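Local coordinates for uncharacterized protein (Bacteroides uniformis, PDB 4JPQ) that is of unknown function but probably binds carbohydrate through a family 9 carbohydrate-binding fold, at residues V131-L141 and S154-A165. Numbering follows the deposited sequence.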
loop_
_atom_site.group_PDB
_atom_site.type_symbol
_atom_site.label_atom_id
_atom_site.label_comp_id
_atom_site.label_asym_id
_atom_site.label_seq_id
_atom_site.Cartn_x
_atom_site.Cartn_y
_atom_site.Cartn_z
ATOM N N VAL A 131 10.496 7.854 -11.084
ATOM C CA VAL A 131 9.298 7.049 -10.779
ATOM C C VAL A 131 8.852 7.238 -9.322
ATOM O O VAL A 131 7.652 7.319 -9.051
ATOM C CB VAL A 131 9.521 5.550 -11.098
ATOM C CG1 VAL A 131 8.306 4.708 -10.704
ATOM C CG2 VAL A 131 9.835 5.352 -12.579
ATOM N N LEU A 132 9.804 7.279 -8.387
ATOM C CA LEU A 132 9.482 7.566 -6.973
ATOM C C LEU A 132 8.832 8.945 -6.858
ATOM O O LEU A 132 7.867 9.109 -6.097
ATOM C CB LEU A 132 10.732 7.511 -6.099
ATOM C CG LEU A 132 11.327 6.115 -5.911
ATOM C CD1 LEU A 132 12.786 6.223 -5.476
ATOM C CD2 LEU A 132 10.495 5.294 -4.927
ATOM N N GLY A 133 9.364 9.902 -7.641
ATOM C CA GLY A 133 8.850 11.264 -7.757
ATOM C C GLY A 133 7.427 11.356 -8.292
ATOM O O GLY A 133 6.730 12.315 -7.988
HETATM N N MSE A 134 7.008 10.389 -9.110
HETATM C CA MSE A 134 5.630 10.335 -9.622
HETATM C C MSE A 134 4.606 10.047 -8.537
HETATM O O MSE A 134 3.491 10.565 -8.603
HETATM C CB MSE A 134 5.452 9.253 -10.701
HETATM C CG MSE A 134 6.064 9.590 -12.043
HETATM SE SE MSE A 134 6.115 7.928 -13.114
HETATM C CE MSE A 134 7.363 8.656 -14.455
ATOM N N VAL A 135 4.966 9.236 -7.543
ATOM C CA VAL A 135 4.017 8.829 -6.491
ATOM C C VAL A 135 3.955 9.890 -5.412
ATOM O O VAL A 135 4.901 10.057 -4.645
ATOM C CB VAL A 135 4.365 7.464 -5.860
ATOM C CG1 VAL A 135 3.334 7.094 -4.796
ATOM C CG2 VAL A 135 4.439 6.382 -6.934
ATOM N N LYS A 136 2.839 10.606 -5.375
ATOM C CA LYS A 136 2.620 11.649 -4.387
ATOM C C LYS A 136 2.174 10.938 -3.130
ATOM O O LYS A 136 1.475 9.928 -3.197
ATOM C CB LYS A 136 1.578 12.668 -4.848
ATOM C CG LYS A 136 1.958 13.404 -6.119
ATOM C CD LYS A 136 0.745 14.152 -6.669
ATOM C CE LYS A 136 1.088 14.970 -7.905
ATOM N NZ LYS A 136 -0.057 15.820 -8.320
ATOM N N ARG A 137 2.616 11.468 -1.995
ATOM C CA ARG A 137 2.347 10.910 -0.687
ATOM C C ARG A 137 2.029 11.975 0.340
ATOM O O ARG A 137 2.361 13.154 0.150
ATOM C CB ARG A 137 3.598 10.218 -0.203
ATOM C CG ARG A 137 3.976 8.975 -0.970
ATOM C CD ARG A 137 5.468 8.718 -0.859
ATOM N NE ARG A 137 6.277 9.331 -1.925
ATOM C CZ ARG A 137 7.614 9.398 -1.934
ATOM N NH1 ARG A 137 8.355 8.969 -0.905
ATOM N NH2 ARG A 137 8.226 9.942 -2.977
ATOM N N TRP A 138 1.410 11.529 1.435
ATOM C CA TRP A 138 1.140 12.365 2.608
ATOM C C TRP A 138 0.919 11.456 3.811
ATOM O O TRP A 138 0.277 10.410 3.681
ATOM C CB TRP A 138 -0.094 13.268 2.403
ATOM C CG TRP A 138 -0.566 13.936 3.688
ATOM C CD1 TRP A 138 -0.134 15.127 4.202
ATOM C CD2 TRP A 138 -1.499 13.410 4.636
ATOM N NE1 TRP A 138 -0.764 15.390 5.396
ATOM C CE2 TRP A 138 -1.600 14.350 5.695
ATOM C CE3 TRP A 138 -2.273 12.242 4.689
ATOM C CZ2 TRP A 138 -2.460 14.163 6.800
ATOM C CZ3 TRP A 138 -3.135 12.046 5.809
ATOM C CH2 TRP A 138 -3.213 13.009 6.843
ATOM N N SER A 139 1.427 11.877 4.966
ATOM C CA SER A 139 1.193 11.186 6.232
ATOM C C SER A 139 0.979 12.173 7.364
ATOM O O SER A 139 1.487 13.288 7.321
ATOM C CB SER A 139 2.356 10.268 6.588
ATOM O OG SER A 139 2.150 9.673 7.862
ATOM N N SER A 140 0.245 11.729 8.383
ATOM C CA SER A 140 0.020 12.509 9.610
ATOM C C SER A 140 1.283 12.549 10.487
ATOM O O SER A 140 1.335 13.347 11.428
ATOM C CB SER A 140 -1.195 11.982 10.410
ATOM O OG SER A 140 -0.990 10.665 10.923
ATOM N N LEU A 141 2.259 11.666 10.221
ATOM C CA LEU A 141 3.566 11.639 10.899
ATOM C C LEU A 141 4.705 11.934 9.911
ATOM O O LEU A 141 5.860 11.558 10.154
ATOM C CB LEU A 141 3.788 10.268 11.555
ATOM C CG LEU A 141 2.792 9.868 12.633
ATOM C CD1 LEU A 141 3.064 8.438 13.064
ATOM C CD2 LEU A 141 2.870 10.810 13.813
ATOM N N SER A 154 -2.379 6.966 16.687
ATOM C CA SER A 154 -3.253 6.903 15.511
ATOM C C SER A 154 -2.618 7.707 14.368
ATOM O O SER A 154 -2.288 8.868 14.550
ATOM C CB SER A 154 -4.647 7.446 15.812
ATOM O OG SER A 154 -5.336 6.602 16.706
ATOM N N TRP A 155 -2.405 7.075 13.216
ATOM C CA TRP A 155 -1.863 7.770 12.045
ATOM C C TRP A 155 -2.568 7.365 10.778
ATOM O O TRP A 155 -3.261 6.359 10.755
ATOM C CB TRP A 155 -0.352 7.585 11.904
ATOM C CG TRP A 155 0.137 6.177 11.801
ATOM C CD1 TRP A 155 0.315 5.298 12.828
ATOM C CD2 TRP A 155 0.605 5.513 10.620
ATOM N NE1 TRP A 155 0.829 4.114 12.354
ATOM C CE2 TRP A 155 1.007 4.219 11.000
ATOM C CE3 TRP A 155 0.714 5.884 9.272
ATOM C CZ2 TRP A 155 1.508 3.295 10.088
ATOM C CZ3 TRP A 155 1.212 4.950 8.355
ATOM C CH2 TRP A 155 1.596 3.677 8.770
ATOM N N GLU A 156 -2.409 8.205 9.754
ATOM C CA GLU A 156 -3.004 8.007 8.445
ATOM C C GLU A 156 -1.965 8.291 7.371
ATOM O O GLU A 156 -1.036 9.074 7.583
ATOM C CB GLU A 156 -4.209 8.925 8.241
ATOM C CG GLU A 156 -5.237 8.846 9.364
ATOM C CD GLU A 156 -6.529 9.610 9.090
ATOM O OE1 GLU A 156 -6.722 10.103 7.960
ATOM O OE2 GLU A 156 -7.367 9.697 10.018
ATOM N N LEU A 157 -2.143 7.653 6.220
ATOM C CA LEU A 157 -1.220 7.763 5.101
ATOM C C LEU A 157 -1.938 7.624 3.772
ATOM O O LEU A 157 -2.855 6.816 3.663
ATOM C CB LEU A 157 -0.124 6.701 5.226
ATOM C CG LEU A 157 0.970 6.668 4.141
ATOM C CD1 LEU A 157 2.322 6.336 4.748
ATOM C CD2 LEU A 157 0.657 5.740 2.970
ATOM N N VAL A 158 -1.455 8.378 2.773
ATOM C CA VAL A 158 -2.024 8.432 1.447
ATOM C C VAL A 158 -0.961 8.266 0.389
ATOM O O VAL A 158 0.142 8.784 0.534
ATOM C CB VAL A 158 -2.718 9.790 1.223
ATOM C CG1 VAL A 158 -3.048 10.061 -0.248
ATOM C CG2 VAL A 158 -3.973 9.859 2.064
HETATM N N MSE A 159 -1.328 7.551 -0.670
HETATM C CA MSE A 159 -0.495 7.356 -1.845
HETATM C C MSE A 159 -1.352 7.656 -3.046
HETATM O O MSE A 159 -2.476 7.150 -3.149
HETATM C CB MSE A 159 0.009 5.909 -1.962
HETATM C CG MSE A 159 1.097 5.593 -0.949
HETATM SE SE MSE A 159 1.913 3.864 -1.395
HETATM C CE MSE A 159 1.061 2.642 -0.097
ATOM N N VAL A 160 -0.835 8.484 -3.949
ATOM C CA VAL A 160 -1.477 8.798 -5.236
ATOM C C VAL A 160 -0.531 8.176 -6.276
ATOM O O VAL A 160 0.557 8.698 -6.514
ATOM C CB VAL A 160 -1.632 10.307 -5.444
ATOM C CG1 VAL A 160 -2.323 10.609 -6.768
ATOM C CG2 VAL A 160 -2.400 10.914 -4.285
ATOM N N ILE A 161 -0.928 7.038 -6.836
ATOM C CA ILE A 161 -0.085 6.262 -7.757
ATOM C C ILE A 161 -0.508 6.503 -9.214
ATOM O O ILE A 161 -1.529 5.965 -9.643
ATOM C CB ILE A 161 -0.156 4.756 -7.408
ATOM C CG1 ILE A 161 0.341 4.516 -5.976
ATOM C CG2 ILE A 161 0.672 3.925 -8.386
ATOM C CD1 ILE A 161 0.033 3.135 -5.432
ATOM N N PRO A 162 0.258 7.324 -9.974
ATOM C CA PRO A 162 -0.117 7.501 -11.381
ATOM C C PRO A 162 0.098 6.226 -12.182
ATOM O O PRO A 162 0.986 5.430 -11.869
ATOM C CB PRO A 162 0.841 8.600 -11.879
ATOM C CG PRO A 162 1.323 9.256 -10.644
ATOM C CD PRO A 162 1.464 8.118 -9.679
ATOM N N VAL A 163 -0.695 6.071 -13.228
ATOM C CA VAL A 163 -0.625 4.916 -14.119
ATOM C C VAL A 163 0.808 4.738 -14.713
ATOM O O VAL A 163 1.275 3.613 -14.904
ATOM C CB VAL A 163 -1.749 5.038 -15.175
ATOM C CG1 VAL A 163 -1.419 6.095 -16.236
ATOM C CG2 VAL A 163 -2.033 3.711 -15.804
ATOM N N SER A 164 1.507 5.855 -14.948
ATOM C CA SER A 164 2.911 5.860 -15.411
ATOM C C SER A 164 3.903 5.264 -14.416
ATOM O O SER A 164 4.984 4.848 -14.822
ATOM C CB SER A 164 3.359 7.279 -15.761
ATOM O OG SER A 164 3.188 8.153 -14.655
ATOM N N ALA A 165 3.562 5.231 -13.119
ATOM C CA ALA A 165 4.435 4.598 -12.098
ATOM C C ALA A 165 4.548 3.081 -12.243
ATOM O O ALA A 165 5.409 2.487 -11.594
ATOM C CB ALA A 165 3.998 4.942 -10.696
#
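Lys136 with Val160, and Trp138 with Val158, exchange reciprocal backbone hydrogen bonds that join strand 136-139 antiparallel to strand 154-162; the shorter bond of each pair, Val160 N to Lys136 O and Val158 N to Trp138 O, is 2.8 Å. Past the strand end the ladder continues through a side chain: Ser140 N donates to Glu156 O, and Glu156 N returns a bond of 3.1 Å to Ser140 OG, which chi1 of 66° sets between its own backbone N and carbonyl carbon. Ser139 OG accepts from Leu141 N in an ST turn and also bonds Cys109 O.

Along its other edge strand 154-162 pairs with strand 61-70, Trp155, Leu157 and Met159 bonding by backbone to Val68, Tyr66 and Leu64, within the beta-rich fold of a carbohydrate-binding family 9 domain. On the Trp138 side, CE3 of the indole lies 3.9 Å from Val158 CG2 and CZ3 reaches over Glu156 CB; the carboxylate, turned 86° from the ring, is hydrogen-bonded through OE1 to His65 NE2. On the reverse side, Arg137 bends at chi3 (-91°), bringing NE to 3.1 Å from Val135 O, which lies in the guanidinium plane, while NH1 forms a salt bridge with Asp80 OD1 and a hydrogen bond to Gly111 O. Replacing this arginine by alanine is likely to cost Asp80 a salt-bridge partner and to leave Val135 O and Gly111 O without these donors.

Apolar contacts close both ends. Met134 CB packs against Pro162 CG at 4.1 Å, the Val135 and Ile161 side chains lie side by side, and Leu141 crosses Trp155 at about a right angle, CD1 3.7 Å from Trp155 CB.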